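Local coordinates for hypothetical protein (Bacteroides caccae, PDB 4M8R) that is of unknown function but pairs an N-terminal immunoglobulin-like domain with a WD40-like domain of the beta-propeller class, at residues R393-S402 against T406-S418. Numbering follows the deposited sequence.
Sequences RTTSDFDWNS and TDYTDLSDMPYNS
Backbone pairing joins D397 to T406 in both directions, D397 N to T406 O and T406 N to D397 O, with Y408 N continuing the series to T395 O (3.0 Å, 166° at the hydrogen). These bonds build the antiparallel hairpin of strands 394-399 and 404-407, the last two of a four-stranded sheet, consistent with the outer part of a propeller blade.

Side-chain hydrogen bonds add to it on both faces. On one, S396 OG gives its proton to D407 OD1 (2.6 Å), meeting the carboxylate on its anti side. On the other, Y408 OH makes a weak bond to D397 OD2 (2.7 Å), the carboxylate standing almost perpendicular to the ring (89°). Both groups have further partners: T383 binds D397 OD1, and R375 binds the Y408 hydroxyl.

T395 CG2, anti to the backbone N, packs 3.8 Å from Y408 CD1, while its OG1 bonds weakly to L411 O (3.5 Å) beside the selenomethionine methyl M414 CE.

Beyond the hairpin, R393 extends along the returning chain, NE bonding weakly to Y416 O (2.8 Å) and NH2 to N417 OD1 (2.6 Å), above that amide's carbonyl plane. With an alanine here, Y416 O and N417 OD1 would probably lose these donors, leaving 414-417 less firmly tied to the strand. Backbone bonds thus hold the hairpin, the D397-Y408 pair links it to T383 and R375, and the R393 guanidinium reaches the chain that follows.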
loop_
_atom_site.group_PDB
_atom_site.type_symbol
_atom_site.label_atom_id
_atom_site.label_comp_id
_atom_site.label_asym_id
_atom_site.label_seq_id
_atom_site.Cartn_x
_atom_site.Cartn_y
_atom_site.Cartn_z
ATOM N N ARG A 393 30.867 22.202 21.304
ATOM C CA ARG A 393 29.735 21.927 20.417
ATOM C C ARG A 393 28.674 21.028 21.058
ATOM O O ARG A 393 28.991 20.149 21.860
ATOM C CB ARG A 393 30.225 21.315 19.100
ATOM C CG ARG A 393 30.394 22.352 18.004
ATOM C CD ARG A 393 31.211 21.842 16.838
ATOM N NE ARG A 393 31.178 22.778 15.716
ATOM C CZ ARG A 393 31.844 23.931 15.661
ATOM N NH1 ARG A 393 32.616 24.332 16.667
ATOM N NH2 ARG A 393 31.732 24.701 14.584
ATOM N N THR A 394 27.415 21.260 20.692
ATOM C CA THR A 394 26.277 20.554 21.281
ATOM C C THR A 394 25.352 20.026 20.187
ATOM O O THR A 394 25.130 20.696 19.181
ATOM C CB THR A 394 25.477 21.488 22.215
ATOM O OG1 THR A 394 26.373 22.123 23.135
ATOM C CG2 THR A 394 24.413 20.716 22.996
ATOM N N THR A 395 24.826 18.821 20.388
ATOM C CA THR A 395 23.860 18.224 19.477
ATOM C C THR A 395 22.547 18.055 20.224
ATOM O O THR A 395 22.528 17.487 21.317
ATOM C CB THR A 395 24.340 16.849 18.981
ATOM O OG1 THR A 395 25.708 16.940 18.567
ATOM C CG2 THR A 395 23.489 16.367 17.814
ATOM N N SER A 396 21.449 18.534 19.645
ATOM C CA SER A 396 20.166 18.516 20.346
ATOM C C SER A 396 18.963 18.383 19.416
ATOM O O SER A 396 18.947 18.940 18.318
ATOM C CB SER A 396 20.026 19.784 21.188
ATOM O OG SER A 396 19.143 19.570 22.273
ATOM N N ASP A 397 17.963 17.633 19.874
ATOM C CA ASP A 397 16.704 17.455 19.145
ATOM C C ASP A 397 15.644 18.407 19.684
ATOM O O ASP A 397 15.517 18.569 20.896
ATOM C CB ASP A 397 16.174 16.018 19.302
ATOM C CG ASP A 397 16.766 15.044 18.296
ATOM O OD1 ASP A 397 17.568 15.447 17.421
ATOM O OD2 ASP A 397 16.413 13.853 18.385
ATOM N N PHE A 398 14.885 19.027 18.787
ATOM C CA PHE A 398 13.689 19.768 19.174
ATOM C C PHE A 398 12.453 18.997 18.728
ATOM O O PHE A 398 12.334 18.646 17.555
ATOM C CB PHE A 398 13.674 21.153 18.540
ATOM C CG PHE A 398 12.554 22.022 19.033
ATOM C CD1 PHE A 398 12.625 22.620 20.284
ATOM C CD2 PHE A 398 11.425 22.234 18.254
ATOM C CE1 PHE A 398 11.595 23.422 20.745
ATOM C CE2 PHE A 398 10.391 23.034 18.708
ATOM C CZ PHE A 398 10.476 23.632 19.954
ATOM N N ASP A 399 11.542 18.742 19.662
ATOM C CA ASP A 399 10.309 18.017 19.371
ATOM C C ASP A 399 9.162 19.017 19.248
ATOM O O ASP A 399 8.807 19.688 20.219
ATOM C CB ASP A 399 10.020 16.987 20.470
ATOM C CG ASP A 399 8.718 16.241 20.246
ATOM O OD1 ASP A 399 8.627 15.478 19.267
ATOM O OD2 ASP A 399 7.779 16.416 21.048
ATOM N N TRP A 400 8.590 19.111 18.053
ATOM C CA TRP A 400 7.524 20.069 17.780
ATOM C C TRP A 400 6.344 19.960 18.750
ATOM O O TRP A 400 5.785 20.975 19.166
ATOM C CB TRP A 400 7.005 19.907 16.348
ATOM C CG TRP A 400 5.887 20.838 16.074
ATOM C CD1 TRP A 400 4.553 20.567 16.152
ATOM C CD2 TRP A 400 5.999 22.221 15.738
ATOM N NE1 TRP A 400 3.824 21.693 15.863
ATOM C CE2 TRP A 400 4.688 22.725 15.605
ATOM C CE3 TRP A 400 7.081 23.082 15.523
ATOM C CZ2 TRP A 400 4.429 24.050 15.267
ATOM C CZ3 TRP A 400 6.822 24.401 15.188
ATOM C CH2 TRP A 400 5.505 24.871 15.065
ATOM N N ASN A 401 5.968 18.733 19.102
ATOM C CA ASN A 401 4.751 18.501 19.883
ATOM C C ASN A 401 4.902 18.854 21.363
ATOM O O ASN A 401 3.941 19.293 21.990
ATOM C CB ASN A 401 4.264 17.057 19.716
ATOM C CG ASN A 401 3.856 16.742 18.280
ATOM O OD1 ASN A 401 2.671 16.748 17.948
ATOM N ND2 ASN A 401 4.839 16.474 17.421
ATOM N N SER A 402 6.103 18.674 21.910
ATOM C CA SER A 402 6.391 19.044 23.300
ATOM C C SER A 402 7.107 20.397 23.425
ATOM O O SER A 402 7.260 20.913 24.531
ATOM C CB SER A 402 7.238 17.960 23.968
ATOM O OG SER A 402 8.524 17.887 23.379
ATOM N N THR A 406 16.181 18.349 23.657
ATOM C CA THR A 406 16.757 17.213 24.373
ATOM C C THR A 406 18.152 16.945 23.811
ATOM O O THR A 406 18.306 16.585 22.640
ATOM C CB THR A 406 15.884 15.953 24.236
ATOM O OG1 THR A 406 14.506 16.327 24.136
ATOM C CG2 THR A 406 16.077 15.043 25.433
ATOM N N ASP A 407 19.162 17.136 24.649
ATOM C CA ASP A 407 20.551 17.028 24.225
ATOM C C ASP A 407 20.988 15.565 24.134
ATOM O O ASP A 407 20.572 14.730 24.940
ATOM C CB ASP A 407 21.473 17.769 25.208
ATOM C CG ASP A 407 21.120 19.245 25.366
ATOM O OD1 ASP A 407 20.606 19.868 24.411
ATOM O OD2 ASP A 407 21.371 19.790 26.458
ATOM N N TYR A 408 21.826 15.268 23.144
ATOM C CA TYR A 408 22.543 13.998 23.078
ATOM C C TYR A 408 23.764 14.090 23.990
ATOM O O TYR A 408 24.679 14.867 23.718
ATOM C CB TYR A 408 22.995 13.715 21.644
ATOM C CG TYR A 408 21.867 13.416 20.677
ATOM C CD1 TYR A 408 21.137 14.441 20.086
ATOM C CD2 TYR A 408 21.540 12.106 20.348
ATOM C CE1 TYR A 408 20.106 14.169 19.201
ATOM C CE2 TYR A 408 20.515 11.821 19.465
ATOM C CZ TYR A 408 19.799 12.852 18.895
ATOM O OH TYR A 408 18.786 12.560 18.018
ATOM N N THR A 409 23.781 13.313 25.069
ATOM C CA THR A 409 24.872 13.385 26.043
ATOM C C THR A 409 26.179 12.724 25.577
ATOM O O THR A 409 27.248 13.036 26.100
ATOM C CB THR A 409 24.449 12.782 27.398
ATOM O OG1 THR A 409 23.823 11.512 27.183
ATOM C CG2 THR A 409 23.477 13.714 28.115
ATOM N N ASP A 410 26.100 11.819 24.603
ATOM C CA ASP A 410 27.305 11.197 24.035
ATOM C C ASP A 410 28.069 12.117 23.088
ATOM O O ASP A 410 29.219 11.839 22.749
ATOM C CB ASP A 410 26.939 9.924 23.261
ATOM C CG ASP A 410 26.467 8.803 24.160
ATOM O OD1 ASP A 410 26.628 8.902 25.398
ATOM O OD2 ASP A 410 25.940 7.810 23.616
ATOM N N LEU A 411 27.429 13.201 22.659
ATOM C CA LEU A 411 27.911 13.994 21.529
ATOM C C LEU A 411 28.200 15.455 21.910
ATOM O O LEU A 411 27.488 16.380 21.495
ATOM C CB LEU A 411 26.887 13.914 20.389
ATOM C CG LEU A 411 26.329 12.522 20.077
ATOM C CD1 LEU A 411 25.307 12.622 18.959
ATOM C CD2 LEU A 411 27.423 11.527 19.710
ATOM N N SER A 412 29.253 15.642 22.703
ATOM C CA SER A 412 29.738 16.974 23.079
ATOM C C SER A 412 31.048 17.343 22.367
ATOM O O SER A 412 31.303 18.525 22.119
ATOM C CB SER A 412 29.932 17.058 24.595
ATOM O OG SER A 412 28.703 16.871 25.274
ATOM N N ASP A 413 31.877 16.345 22.053
ATOM C CA ASP A 413 33.146 16.593 21.348
ATOM C C ASP A 413 32.890 17.149 19.940
ATOM O O ASP A 413 33.178 18.319 19.681
ATOM C CB ASP A 413 34.055 15.341 21.328
ATOM C CG ASP A 413 33.378 14.103 20.734
ATOM O OD1 ASP A 413 32.131 14.012 20.743
ATOM O OD2 ASP A 413 34.108 13.211 20.257
HETATM N N MSE A 414 32.327 16.318 19.060
HETATM C CA MSE A 414 31.865 16.723 17.727
HETATM C C MSE A 414 32.718 17.775 17.048
HETATM O O MSE A 414 32.347 18.951 17.019
HETATM C CB MSE A 414 30.420 17.237 17.844
HETATM C CG MSE A 414 29.457 16.251 18.515
HETATM SE SE MSE A 414 29.142 14.638 17.416
HETATM C CE MSE A 414 27.509 15.269 16.525
ATOM N N PRO A 415 33.868 17.366 16.476
ATOM C CA PRO A 415 34.706 18.288 15.701
ATOM C C PRO A 415 34.212 18.457 14.252
ATOM O O PRO A 415 34.963 18.211 13.302
ATOM C CB PRO A 415 36.082 17.617 15.751
ATOM C CG PRO A 415 35.770 16.164 15.809
ATOM C CD PRO A 415 34.490 16.034 16.593
ATOM N N TYR A 416 32.958 18.889 14.104
ATOM C CA TYR A 416 32.290 18.993 12.803
ATOM C C TYR A 416 31.508 20.298 12.691
ATOM O O TYR A 416 31.002 20.814 13.690
ATOM C CB TYR A 416 31.283 17.851 12.607
ATOM C CG TYR A 416 31.745 16.469 13.015
ATOM C CD1 TYR A 416 32.796 15.844 12.362
ATOM C CD2 TYR A 416 31.100 15.774 14.034
ATOM C CE1 TYR A 416 33.213 14.574 12.726
ATOM C CE2 TYR A 416 31.510 14.500 14.404
ATOM C CZ TYR A 416 32.566 13.908 13.745
ATOM O OH TYR A 416 32.978 12.648 14.105
ATOM N N ASN A 417 31.390 20.809 11.467
ATOM C CA ASN A 417 30.465 21.911 11.155
ATOM C C ASN A 417 29.177 21.418 10.504
ATOM O O ASN A 417 28.160 22.113 10.530
ATOM C CB ASN A 417 31.125 22.944 10.230
ATOM C CG ASN A 417 31.887 24.013 10.992
ATOM O OD1 ASN A 417 31.392 24.558 11.979
ATOM N ND2 ASN A 417 33.091 24.329 10.527
ATOM N N SER A 418 29.231 20.231 9.906
ATOM C CA SER A 418 28.059 19.620 9.298
ATOM C C SER A 418 27.894 18.202 9.807
ATOM O O SER A 418 28.851 17.424 9.829
ATOM C CB SER A 418 28.201 19.600 7.778
ATOM O OG SER A 418 28.471 20.896 7.281
#